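DNA helicase RecQ (PDB 4Q48) probably couples ATP hydrolysis to the unwinding of duplex DNA, moving in the 3'-5' direction, its catalytic core being the part described here. Local coordinates at residues A433-T437 with R471-R475. Numbering follows the deposited sequence.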
loop_
_atom_site.group_PDB
_atom_site.type_symbol
_atom_site.label_atom_id
_atom_site.label_comp_id
_atom_site.label_asym_id
_atom_site.label_seq_id
_atom_site.Cartn_x
_atom_site.Cartn_y
_atom_site.Cartn_z
ATOM N N ALA A 433 6.147 -5.206 26.427
ATOM C CA ALA A 433 7.170 -6.199 26.122
ATOM C C ALA A 433 8.021 -6.575 27.339
ATOM O O ALA A 433 8.323 -7.756 27.566
ATOM C CB ALA A 433 8.054 -5.689 24.997
ATOM N N ALA A 434 8.446 -5.562 28.092
ATOM C CA ALA A 434 9.284 -5.800 29.272
ATOM C C ALA A 434 8.544 -6.607 30.348
ATOM O O ALA A 434 9.088 -7.567 30.896
ATOM C CB ALA A 434 9.766 -4.495 29.838
ATOM N N HIS A 435 7.298 -6.220 30.632
ATOM C CA HIS A 435 6.481 -6.950 31.597
ATOM C C HIS A 435 6.254 -8.410 31.211
ATOM O O HIS A 435 6.489 -9.318 32.012
ATOM C CB HIS A 435 5.130 -6.275 31.796
ATOM C CG HIS A 435 4.317 -6.917 32.873
ATOM N ND1 HIS A 435 4.447 -6.577 34.203
ATOM C CD2 HIS A 435 3.399 -7.912 32.826
ATOM C CE1 HIS A 435 3.638 -7.329 34.927
ATOM N NE2 HIS A 435 2.990 -8.147 34.115
ATOM N N LEU A 436 5.812 -8.625 29.976
ATOM C CA LEU A 436 5.660 -9.962 29.427
ATOM C C LEU A 436 6.941 -10.786 29.622
ATOM O O LEU A 436 6.906 -11.979 29.978
ATOM C CB LEU A 436 5.327 -9.869 27.945
ATOM C CG LEU A 436 3.962 -9.282 27.566
ATOM C CD1 LEU A 436 3.784 -9.255 26.049
ATOM C CD2 LEU A 436 2.853 -10.074 28.200
ATOM N N THR A 437 8.072 -10.128 29.402
ATOM C CA THR A 437 9.371 -10.786 29.476
ATOM C C THR A 437 9.645 -11.224 30.907
ATOM O O THR A 437 10.286 -12.258 31.130
ATOM C CB THR A 437 10.485 -9.866 28.963
ATOM O OG1 THR A 437 10.186 -9.447 27.623
ATOM C CG2 THR A 437 11.828 -10.552 29.015
ATOM N N ARG A 471 12.824 -10.224 24.025
ATOM C CA ARG A 471 12.509 -8.904 23.498
ATOM C C ARG A 471 12.593 -8.981 21.991
ATOM O O ARG A 471 11.795 -8.351 21.265
ATOM C CB ARG A 471 13.460 -7.839 24.040
ATOM C CG ARG A 471 13.238 -7.467 25.497
ATOM C CD ARG A 471 11.796 -7.049 25.795
ATOM N NE ARG A 471 11.503 -5.679 25.395
ATOM C CZ ARG A 471 11.715 -4.620 26.174
ATOM N NH1 ARG A 471 12.236 -4.789 27.390
ATOM N NH2 ARG A 471 11.412 -3.393 25.735
ATOM N N SER A 472 13.565 -9.769 21.537
ATOM C CA SER A 472 13.777 -10.045 20.124
ATOM C C SER A 472 12.599 -10.821 19.509
ATOM O O SER A 472 12.017 -10.385 18.499
ATOM C CB SER A 472 15.082 -10.819 19.940
ATOM O OG SER A 472 15.102 -11.462 18.678
ATOM N N VAL A 473 12.232 -11.941 20.141
ATOM C CA VAL A 473 11.092 -12.740 19.707
ATOM C C VAL A 473 9.870 -11.836 19.635
ATOM O O VAL A 473 9.112 -11.876 18.650
ATOM C CB VAL A 473 10.794 -13.925 20.665
ATOM C CG1 VAL A 473 9.381 -14.411 20.485
ATOM C CG2 VAL A 473 11.760 -15.076 20.457
ATOM N N LEU A 474 9.698 -10.992 20.656
ATOM C CA LEU A 474 8.548 -10.091 20.689
ATOM C C LEU A 474 8.545 -9.078 19.557
ATOM O O LEU A 474 7.498 -8.862 18.962
ATOM C CB LEU A 474 8.444 -9.369 22.037
ATOM C CG LEU A 474 8.133 -10.289 23.242
ATOM C CD1 LEU A 474 8.382 -9.569 24.564
ATOM C CD2 LEU A 474 6.702 -10.886 23.194
ATOM N N ARG A 475 9.695 -8.503 19.208
ATOM C CA ARG A 475 9.722 -7.536 18.119
ATOM C C ARG A 475 9.336 -8.231 16.859
ATOM O O ARG A 475 8.601 -7.704 16.018
ATOM C CB ARG A 475 11.092 -6.882 17.984
ATOM C CG ARG A 475 11.332 -5.788 19.020
ATOM C CD ARG A 475 12.590 -4.979 18.744
ATOM N NE ARG A 475 13.769 -5.838 18.693
ATOM C CZ ARG A 475 14.492 -6.159 19.766
ATOM N NH1 ARG A 475 14.152 -5.662 20.951
ATOM N NH2 ARG A 475 15.561 -6.951 19.650
#
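Arg471 lays its guanidinium flat against the first turn of the helix 433-441, one face turned to the peptide between Ala433 and Ala434, with Ala434 N over the centre of the plane. NE lies 3.5 Å from Ala433 CB, and NH1 comes equally near Ala434 CB, so the group rests on aliphatic carbon and backbone with no hydrogen bond across the contact. Bends at chi2 and chi3 fold the chain over to bring it there. Nearer its backbone, its CD passes 3.4 Å from Thr437 OG1, the two side chains crossing at about a right angle. That hydroxyl, beside its own backbone N (chi1 -56°), donates to Ala433 O, which also accepts from Thr437 N on the opposite face of the carbonyl plane. Both helices belong to the RQC domain, a winged-helix fold in RecQ helicases; the axes of 433-437 and 471-475 approach to 10.1 Å, their N-to-C directions 127° apart, away from the zinc and nucleotide sites. Leu474 comes to the same two residues with its CD1, 3.5 Å from Ala433 O and 3.9 Å from Ala433 CB, while CD2 meets Leu436 CD1 more loosely. With an alanine at position 471, the Ala433–Ala434 peptide would probably lose the flat group lying over it, and the two methyls their contacts with NE and NH1. Beyond Leu474, Ala420 of the helix 414-426 packs on the leucine, and Leu491 touches both Ala433 and Leu436.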